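Long-range contacts in hypothetical protein yxiM (Bacillus subtilis, PDB 2O14), which is a probable esterase of the GDSL lipolytic family, not yet characterised, that carries a galactose-binding-like domain alongside its hydrolase domain: residues A[81-87]-A[127-133]; A[95-101]-A[113-119]; A[109-113]-A[203-208]. Numbering follows the deposited sequence.

Contact 1. Residues A[81-87]-A[127-133]; sequences NVDLPNG and VTDGQLN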
loop_
_atom_site.group_PDB
_atom_site.type_symbol
_atom_site.label_atom_id
_atom_site.label_comp_id
_atom_site.label_asym_id
_atom_site.label_seq_id
_atom_site.Cartn_x
_atom_site.Cartn_y
_atom_site.Cartn_z
ATOM N N ASN A 81 -19.158 5.248 10.881
ATOM C CA ASN A 81 -18.767 6.621 11.185
ATOM C C ASN A 81 -18.446 6.773 12.657
ATOM O O ASN A 81 -19.021 6.086 13.504
ATOM C CB ASN A 81 -19.888 7.609 10.857
ATOM C CG ASN A 81 -20.487 7.383 9.494
ATOM O OD1 ASN A 81 -19.819 6.904 8.580
ATOM N ND2 ASN A 81 -21.756 7.746 9.342
ATOM N N VAL A 82 -17.521 7.680 12.949
ATOM C CA VAL A 82 -17.145 7.972 14.317
ATOM C C VAL A 82 -16.755 9.444 14.403
ATOM O O VAL A 82 -15.834 9.900 13.724
ATOM C CB VAL A 82 -15.972 7.073 14.808
ATOM C CG1 VAL A 82 -14.815 7.126 13.826
ATOM C CG2 VAL A 82 -15.519 7.527 16.193
ATOM N N ASP A 83 -17.490 10.195 15.216
ATOM C CA ASP A 83 -17.205 11.610 15.392
ATOM C C ASP A 83 -15.926 11.739 16.209
ATOM O O ASP A 83 -15.759 11.057 17.222
ATOM C CB ASP A 83 -18.368 12.300 16.109
ATOM C CG ASP A 83 -19.661 12.213 15.328
ATOM O OD1 ASP A 83 -19.620 12.422 14.101
ATOM O OD2 ASP A 83 -20.717 11.945 15.935
ATOM N N LEU A 84 -15.027 12.610 15.760
ATOM C CA LEU A 84 -13.747 12.819 16.434
ATOM C C LEU A 84 -13.283 14.267 16.344
ATOM O O LEU A 84 -13.469 14.925 15.319
ATOM C CB LEU A 84 -12.660 11.955 15.785
ATOM C CG LEU A 84 -12.845 10.443 15.652
ATOM C CD1 LEU A 84 -11.753 9.877 14.745
ATOM C CD2 LEU A 84 -12.798 9.796 17.023
ATOM N N PRO A 85 -12.673 14.788 17.421
ATOM C CA PRO A 85 -12.197 16.173 17.353
ATOM C C PRO A 85 -11.185 16.195 16.211
ATOM O O PRO A 85 -10.485 15.205 15.994
ATOM C CB PRO A 85 -11.527 16.374 18.709
ATOM C CG PRO A 85 -12.332 15.474 19.619
ATOM C CD PRO A 85 -12.506 14.228 18.775
ATOM N N ASN A 86 -11.104 17.299 15.479
ATOM C CA ASN A 86 -10.161 17.382 14.371
ATOM C C ASN A 86 -8.719 17.162 14.831
ATOM O O ASN A 86 -8.366 17.461 15.972
ATOM C CB ASN A 86 -10.292 18.738 13.672
ATOM C CG ASN A 86 -11.549 18.837 12.829
ATOM O OD1 ASN A 86 -12.022 19.934 12.524
ATOM N ND2 ASN A 86 -12.092 17.689 12.436
ATOM N N GLY A 87 -7.898 16.633 13.928
ATOM C CA GLY A 87 -6.501 16.370 14.232
ATOM C C GLY A 87 -5.987 15.207 13.401
ATOM O O GLY A 87 -6.667 14.763 12.476
ATOM N N VAL A 127 -8.223 14.140 10.308
ATOM C CA VAL A 127 -9.667 14.296 10.402
ATOM C C VAL A 127 -9.895 15.808 10.404
ATOM O O VAL A 127 -9.426 16.511 11.302
ATOM C CB VAL A 127 -10.210 13.674 11.696
ATOM C CG1 VAL A 127 -11.706 13.920 11.805
ATOM C CG2 VAL A 127 -9.918 12.178 11.708
ATOM N N THR A 128 -10.602 16.305 9.394
ATOM C CA THR A 128 -10.838 17.734 9.263
ATOM C C THR A 128 -12.296 18.177 9.325
ATOM O O THR A 128 -12.570 19.348 9.573
ATOM C CB THR A 128 -10.236 18.252 7.947
ATOM O OG1 THR A 128 -10.736 17.463 6.858
ATOM C CG2 THR A 128 -8.718 18.154 7.979
ATOM N N ASP A 129 -13.229 17.262 9.078
ATOM C CA ASP A 129 -14.645 17.621 9.129
ATOM C C ASP A 129 -15.301 17.094 10.408
ATOM O O ASP A 129 -16.526 17.055 10.520
ATOM C CB ASP A 129 -15.395 17.103 7.890
ATOM C CG ASP A 129 -15.291 15.600 7.722
ATOM O OD1 ASP A 129 -15.205 14.890 8.746
ATOM O OD2 ASP A 129 -15.313 15.124 6.565
ATOM N N GLY A 130 -14.465 16.691 11.363
ATOM C CA GLY A 130 -14.951 16.197 12.641
ATOM C C GLY A 130 -15.555 14.805 12.667
ATOM O O GLY A 130 -16.213 14.443 13.642
ATOM N N GLN A 131 -15.331 14.016 11.620
ATOM C CA GLN A 131 -15.883 12.663 11.567
ATOM C C GLN A 131 -15.103 11.750 10.622
ATOM O O GLN A 131 -14.716 12.161 9.525
ATOM C CB GLN A 131 -17.351 12.718 11.125
ATOM C CG GLN A 131 -18.080 11.391 11.193
ATOM C CD GLN A 131 -19.514 11.495 10.698
ATOM O OE1 GLN A 131 -19.759 11.606 9.500
ATOM N NE2 GLN A 131 -20.464 11.471 11.623
ATOM N N LEU A 132 -14.879 10.512 11.056
ATOM C CA LEU A 132 -14.155 9.523 10.256
ATOM C C LEU A 132 -15.160 8.539 9.658
ATOM O O LEU A 132 -16.019 8.019 10.372
ATOM C CB LEU A 132 -13.158 8.763 11.139
ATOM C CG LEU A 132 -12.424 7.577 10.503
ATOM C CD1 LEU A 132 -11.481 8.065 9.411
ATOM C CD2 LEU A 132 -11.648 6.827 11.574
ATOM N N ASN A 133 -15.059 8.290 8.353
ATOM C CA ASN A 133 -15.967 7.365 7.677
ATOM C C ASN A 133 -15.122 6.311 6.979
ATOM O O ASN A 133 -14.428 6.593 5.995
ATOM C CB ASN A 133 -16.844 8.119 6.676
ATOM C CG ASN A 133 -17.390 9.420 7.256
ATOM O OD1 ASN A 133 -16.705 10.439 7.258
ATOM N ND2 ASN A 133 -18.612 9.377 7.776
#
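Two chain segments can pass together from one sheet of a β-sandwich to the other, and residues 81-87 and 127-133 do so here. Asn81 starts the antiparallel ladder in a non-hydrogen-bonded pair with Asn133. Asn81 OD1 accepts from Asn133 ND2 (2.9 Å) and is also hydrogen-bonded to Thr79. The same Asn133 ND2 reaches Gln131 OE1 at 3.0 Å. Val82 forms the hydrogen-bonded pair with Leu132: Val82 N to Leu132 O is 3.0 Å, and Leu132 N to Val82 O is 2.9 Å. Asp83 then faces Gln131, whose NE2 donates to Asp83 OD1 (2.8 Å), while Asp83 OD2 is held by Tyr38. At Leu84 the ladder loosens into a single bond from Leu84 N to Gly130 O (3.0 Å). Leu84 CD1 lies 4.0 Å from Leu132 CB and 4.2 Å from Val127 CG2. Pro85 then turns outward, and the side chain of Asn86 lies over the turn at Val127-Gly130. Pairing resumes at Gly87, whose N reaches Val127 O (3.0 Å) and whose O accepts from Val127 N (2.7 Å). The backbone angles of Gly87 would drive a β-carbon into the preceding carbonyl, so this bend relies on the absence of a side chain; the left-handed conformation of Gly130 is merely one that glycine adopts easily. Val82, Leu84, Leu132 and Val127 face the interior, against residues such as Ile152 and Tyr89. Asn81, Asp83, Gln131 and Asn133 lie on the other face. The chemistry is thus two-sided: an apolar surface seals the sandwich core, while a network of amides and one carboxylate links the strands on the reverse.

Contact 2. Residues A[95-101]-A[113-119]; sequences LGNTARA and NMTGDGA. With SO4 (sulfate ion), chain C.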
loop_
_atom_site.group_PDB
_atom_site.type_symbol
_atom_site.label_atom_id
_atom_site.label_comp_id
_atom_site.label_asym_id
_atom_site.label_seq_id
_atom_site.Cartn_x
_atom_site.Cartn_y
_atom_site.Cartn_z
ATOM N N LEU A 95 -9.211 -6.948 10.516
ATOM C CA LEU A 95 -10.286 -7.513 9.711
ATOM C C LEU A 95 -10.858 -8.811 10.268
ATOM O O LEU A 95 -10.347 -9.370 11.239
ATOM C CB LEU A 95 -9.789 -7.771 8.280
ATOM C CG LEU A 95 -9.131 -6.627 7.503
ATOM C CD1 LEU A 95 -8.805 -7.086 6.081
ATOM C CD2 LEU A 95 -10.072 -5.424 7.479
ATOM N N GLY A 96 -11.929 -9.282 9.636
ATOM C CA GLY A 96 -12.548 -10.538 10.027
ATOM C C GLY A 96 -11.980 -11.586 9.088
ATOM O O GLY A 96 -10.818 -11.481 8.688
ATOM N N ASN A 97 -12.769 -12.592 8.723
ATOM C CA ASN A 97 -12.271 -13.612 7.802
ATOM C C ASN A 97 -12.032 -12.906 6.477
ATOM O O ASN A 97 -12.935 -12.275 5.923
ATOM C CB ASN A 97 -13.283 -14.747 7.666
ATOM C CG ASN A 97 -13.419 -15.542 8.946
ATOM O OD1 ASN A 97 -14.215 -16.476 9.029
ATOM N ND2 ASN A 97 -12.632 -15.175 9.958
ATOM N N THR A 98 -10.808 -13.017 5.976
ATOM C CA THR A 98 -10.417 -12.310 4.768
ATOM C C THR A 98 -9.603 -13.086 3.743
ATOM O O THR A 98 -8.682 -13.811 4.095
ATOM C CB THR A 98 -9.583 -11.064 5.158
ATOM O OG1 THR A 98 -10.375 -10.201 5.986
ATOM C CG2 THR A 98 -9.107 -10.308 3.916
ATOM N N ALA A 99 -9.954 -12.919 2.471
ATOM C CA ALA A 99 -9.199 -13.529 1.380
ATOM C C ALA A 99 -8.254 -12.392 0.966
ATOM O O ALA A 99 -7.040 -12.502 1.085
ATOM C CB ALA A 99 -10.123 -13.908 0.226
ATOM N N ARG A 100 -8.829 -11.286 0.504
ATOM C CA ARG A 100 -8.042 -10.116 0.121
ATOM C C ARG A 100 -8.964 -8.907 0.078
ATOM O O ARG A 100 -9.943 -8.892 -0.671
ATOM C CB ARG A 100 -7.369 -10.311 -1.244
ATOM C CG ARG A 100 -6.551 -9.100 -1.684
ATOM C CD ARG A 100 -5.486 -9.466 -2.697
ATOM N NE ARG A 100 -6.043 -9.993 -3.936
ATOM C CZ ARG A 100 -6.743 -9.273 -4.809
ATOM N NH1 ARG A 100 -6.976 -7.985 -4.586
ATOM N NH2 ARG A 100 -7.204 -9.844 -5.915
ATOM N N ALA A 101 -8.653 -7.901 0.890
ATOM C CA ALA A 101 -9.472 -6.700 0.964
ATOM C C ALA A 101 -8.643 -5.454 1.244
ATOM O O ALA A 101 -7.511 -5.541 1.724
ATOM C CB ALA A 101 -10.526 -6.866 2.054
ATOM N N ASN A 113 -4.917 -4.230 -0.283
ATOM C CA ASN A 113 -4.874 -5.688 -0.272
ATOM C C ASN A 113 -4.318 -6.418 0.946
ATOM O O ASN A 113 -3.329 -7.145 0.837
ATOM C CB ASN A 113 -4.128 -6.186 -1.520
ATOM C CG ASN A 113 -4.875 -5.882 -2.809
ATOM O OD1 ASN A 113 -4.266 -5.740 -3.866
ATOM N ND2 ASN A 113 -6.203 -5.799 -2.730
HETATM N N MSE A 114 -4.956 -6.240 2.097
HETATM C CA MSE A 114 -4.550 -6.958 3.297
HETATM C C MSE A 114 -5.102 -8.370 3.059
HETATM O O MSE A 114 -6.133 -8.525 2.400
HETATM C CB MSE A 114 -5.205 -6.339 4.537
HETATM C CG MSE A 114 -4.767 -4.915 4.854
HETATM SE SE MSE A 114 -5.941 -4.098 6.187
HETATM C CE MSE A 114 -7.557 -4.162 5.126
ATOM N N THR A 115 -4.432 -9.397 3.572
ATOM C CA THR A 115 -4.916 -10.765 3.366
ATOM C C THR A 115 -4.911 -11.590 4.646
ATOM O O THR A 115 -4.220 -11.255 5.609
ATOM C CB THR A 115 -4.071 -11.517 2.301
ATOM O OG1 THR A 115 -2.752 -11.751 2.811
ATOM C CG2 THR A 115 -3.973 -10.703 1.007
ATOM N N GLY A 116 -5.692 -12.668 4.652
ATOM C CA GLY A 116 -5.749 -13.529 5.819
ATOM C C GLY A 116 -6.727 -13.078 6.890
ATOM O O GLY A 116 -6.884 -11.875 7.134
ATOM N N ASP A 117 -7.386 -14.046 7.523
ATOM C CA ASP A 117 -8.343 -13.763 8.587
ATOM C C ASP A 117 -7.653 -12.969 9.691
ATOM O O ASP A 117 -6.527 -13.283 10.072
ATOM C CB ASP A 117 -8.876 -15.062 9.202
ATOM C CG ASP A 117 -9.595 -15.939 8.206
ATOM O OD1 ASP A 117 -9.862 -15.473 7.078
ATOM O OD2 ASP A 117 -9.904 -17.098 8.563
ATOM N N GLY A 118 -8.328 -11.947 10.206
ATOM C CA GLY A 118 -7.751 -11.157 11.276
ATOM C C GLY A 118 -6.555 -10.320 10.874
ATOM O O GLY A 118 -5.808 -9.849 11.733
ATOM N N ALA A 119 -6.373 -10.128 9.572
ATOM C CA ALA A 119 -5.264 -9.327 9.066
ATOM C C ALA A 119 -5.274 -7.968 9.745
ATOM O O ALA A 119 -6.334 -7.389 9.970
ATOM C CB ALA A 119 -5.388 -9.155 7.567
HETATM S S SO4 C . -5.692 -13.391 -5.719
HETATM O O1 SO4 C . -6.209 -12.931 -4.415
HETATM O O2 SO4 C . -6.649 -14.335 -6.334
HETATM O O3 SO4 C . -4.394 -14.064 -5.505
HETATM O O4 SO4 C . -5.510 -12.241 -6.625
#
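This is the open end of a β-hairpin, where strands 100-105 and 108-115 give way to two paired loops. Ala101 and Met114, a selenomethionine, form the hydrogen-bonded pair of the ladder: Ala101 N to Met114 O is 3.0 Å, and Met114 N to Ala101 O is 2.7 Å. The regular ladder then ends but the chains stay side by side: Gly116 N makes a weak hydrogen bond to Thr98 O (3.2 Å), Asp117 OD1 accepts from Thr98 N (2.9 Å), and Asp117 OD2 binds Ser58. Gly118 N to Gly96 O (3.0 Å) and Leu95 N to Ala119 O (3.0 Å) continue the pairing. Leu95 CD1 packs 3.3 Å from Met114 CE. On the outside, Arg100 grips a sulfate, probably from the crystallisation liquor, with NE 3.0 Å from O1 and NH2 3.0 Å from O4; Lys140 also binds it. Gly116 to Ala119 make a type II β-turn, closed by Ala119 N to Gly116 O (3.0 Å), and the whole suits the loop-rich rim of a galactose-binding-like β-sandwich.

Contact 3. Residues A[109-113]-A[203-208]; sequences FQVIN and RNMASG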
loop_
_atom_site.group_PDB
_atom_site.type_symbol
_atom_site.label_atom_id
_atom_site.label_comp_id
_atom_site.label_asym_id
_atom_site.label_seq_id
_atom_site.Cartn_x
_atom_site.Cartn_y
_atom_site.Cartn_z
ATOM N N PHE A 109 -8.715 4.995 -0.908
ATOM C CA PHE A 109 -8.018 3.849 -0.337
ATOM C C PHE A 109 -7.029 4.312 0.728
ATOM O O PHE A 109 -6.405 5.369 0.584
ATOM C CB PHE A 109 -7.246 3.098 -1.422
ATOM C CG PHE A 109 -8.108 2.250 -2.308
ATOM C CD1 PHE A 109 -8.908 1.249 -1.767
ATOM C CD2 PHE A 109 -8.082 2.411 -3.687
ATOM C CE1 PHE A 109 -9.670 0.413 -2.587
ATOM C CE2 PHE A 109 -8.839 1.581 -4.520
ATOM C CZ PHE A 109 -9.634 0.577 -3.966
ATOM N N GLN A 110 -6.888 3.526 1.792
ATOM C CA GLN A 110 -5.946 3.838 2.864
ATOM C C GLN A 110 -4.949 2.679 3.006
ATOM O O GLN A 110 -3.755 2.903 3.214
ATOM C CB GLN A 110 -6.679 4.046 4.189
ATOM C CG GLN A 110 -7.690 5.195 4.215
ATOM C CD GLN A 110 -7.045 6.568 4.158
ATOM O OE1 GLN A 110 -5.929 6.762 4.637
ATOM N NE2 GLN A 110 -7.760 7.536 3.598
ATOM N N VAL A 111 -5.442 1.445 2.909
ATOM C CA VAL A 111 -4.582 0.261 3.002
ATOM C C VAL A 111 -4.913 -0.646 1.817
ATOM O O VAL A 111 -6.084 -0.915 1.552
ATOM C CB VAL A 111 -4.808 -0.534 4.321
ATOM C CG1 VAL A 111 -3.767 -1.646 4.437
ATOM C CG2 VAL A 111 -4.713 0.395 5.529
ATOM N N ILE A 112 -3.891 -1.127 1.115
ATOM C CA ILE A 112 -4.126 -1.962 -0.056
ATOM C C ILE A 112 -3.902 -3.462 0.101
ATOM O O ILE A 112 -2.844 -3.909 0.545
ATOM C CB ILE A 112 -3.265 -1.488 -1.264
ATOM C CG1 ILE A 112 -3.591 -0.032 -1.620
ATOM C CG2 ILE A 112 -3.511 -2.398 -2.462
ATOM C CD1 ILE A 112 -5.044 0.208 -2.045
ATOM N N ASN A 113 -4.917 -4.230 -0.283
ATOM C CA ASN A 113 -4.874 -5.688 -0.272
ATOM C C ASN A 113 -4.318 -6.418 0.946
ATOM O O ASN A 113 -3.329 -7.145 0.837
ATOM C CB ASN A 113 -4.128 -6.186 -1.520
ATOM C CG ASN A 113 -4.875 -5.882 -2.809
ATOM O OD1 ASN A 113 -4.266 -5.740 -3.866
ATOM N ND2 ASN A 113 -6.203 -5.799 -2.730
ATOM N N ARG A 203 3.823 4.572 3.210
ATOM C CA ARG A 203 2.515 4.056 2.829
ATOM C C ARG A 203 2.674 3.347 1.486
ATOM O O ARG A 203 2.726 3.982 0.435
ATOM C CB ARG A 203 1.489 5.191 2.728
ATOM C CG ARG A 203 1.190 5.887 4.057
ATOM C CD ARG A 203 0.196 7.031 3.866
ATOM N NE ARG A 203 -1.133 6.547 3.505
ATOM C CZ ARG A 203 -2.099 6.276 4.376
ATOM N NH1 ARG A 203 -1.892 6.449 5.673
ATOM N NH2 ARG A 203 -3.268 5.815 3.950
ATOM N N ASN A 204 2.764 2.022 1.542
ATOM C CA ASN A 204 2.942 1.195 0.355
ATOM C C ASN A 204 1.601 0.918 -0.314
ATOM O O ASN A 204 0.885 -0.012 0.068
ATOM C CB ASN A 204 3.609 -0.125 0.747
ATOM C CG ASN A 204 4.058 -0.926 -0.451
ATOM O OD1 ASN A 204 3.775 -0.565 -1.586
ATOM N ND2 ASN A 204 4.764 -2.022 -0.203
HETATM N N MSE A 205 1.283 1.714 -1.331
HETATM C CA MSE A 205 0.016 1.595 -2.056
HETATM C C MSE A 205 0.078 0.708 -3.295
HETATM O O MSE A 205 -0.887 0.627 -4.050
HETATM C CB MSE A 205 -0.487 2.986 -2.461
HETATM C CG MSE A 205 -0.559 3.987 -1.316
HETATM SE SE MSE A 205 -1.544 3.322 0.244
HETATM C CE MSE A 205 -3.362 3.617 -0.392
ATOM N N ALA A 206 1.210 0.045 -3.503
ATOM C CA ALA A 206 1.384 -0.829 -4.657
ATOM C C ALA A 206 0.407 -1.996 -4.571
ATOM O O ALA A 206 -0.081 -2.324 -3.487
ATOM C CB ALA A 206 2.818 -1.347 -4.701
ATOM N N SER A 207 0.114 -2.614 -5.711
ATOM C CA SER A 207 -0.804 -3.752 -5.743
ATOM C C SER A 207 -0.349 -4.789 -6.765
ATOM O O SER A 207 0.232 -4.446 -7.796
ATOM C CB SER A 207 -2.222 -3.283 -6.078
ATOM O OG SER A 207 -2.281 -2.705 -7.366
ATOM N N GLY A 208 -0.623 -6.057 -6.480
ATOM C CA GLY A 208 -0.217 -7.120 -7.381
ATOM C C GLY A 208 -0.790 -7.047 -8.784
ATOM O O GLY A 208 -1.988 -6.826 -8.966
HETATM O O HOH W 1 -1.226 -0.350 1.814
#
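The two backbones approach each other without forming a sheet. Their closest CA atoms, those of Ile112 and Met205, are 5.8 Å apart, and no direct backbone hydrogen bond joins the segments. A water takes that role, accepting from Ile112 N (2.9 Å) and donating to Asn204 O (2.8 Å). Strand 108-115 turns a corner at Val111, where Gln110 and Val111 both face Val103 in a classic β-bulge. On the other segment, strand 201-204 ends in an Asx turn, with Asn204 OD1 accepting from Ala206 N at 3.3 Å. The arrangement illustrates how an accessory domain docks on a catalytic one: an outermost strand of the galactose-binding-like β-sandwich lies against the edge strand of the parallel sheet in the SGNH hydrolase domain. The loop after such a strand, in SGNH hydrolases, probably contributes to the oxyanion hole. Here it runs beside the probable active site, Gly208 lying about 3 Å, between nearest atoms, from the side chain of Ser171. Among the side chains, Met205, a selenomethionine, bends its CE under the bulge, 3.6 Å from Phe109 O, 3.7 Å from Gln110 O and 3.9 Å from Ile112 CG1. Ile112 points toward the hydrolase domain, its CG2 lying 3.6 Å from Ala206 O and 3.9 Å from Ser207 CB. At the other end Arg203 NH2 makes a weak hydrogen bond to Gln110 OE1 (2.9 Å), while Gln110 NE2 binds the carbonyl of Ala105 and the hydroxyl of Tyr227. Phe109 contributes its CB, 4.1 Å from Met205 CE, and its ring leads away from residues 203-208.

In the fold
Read from the N terminus, the chain opens contact 1 at 81-87, contact 2 at 95-101 and contact 3 at 109-113. Contact 2 closes first, at 113-119, so its loop is short and lies wholly within that of contact 1, which closes at 127-133. Contact 3 closes last, at 203-208, and crosses both. Contacts 1 and 2 stand with centres 25 Å apart and reach the same antiparallel sheet, through its neighbouring strands 131-138 and 100-105. Contact 3 shares Asn113 and strand 108-115 with contact 2, and carries the connection from this sandwich to the hydrolase domain. Local closures thus build one domain, and a crossing contact joins it to the next.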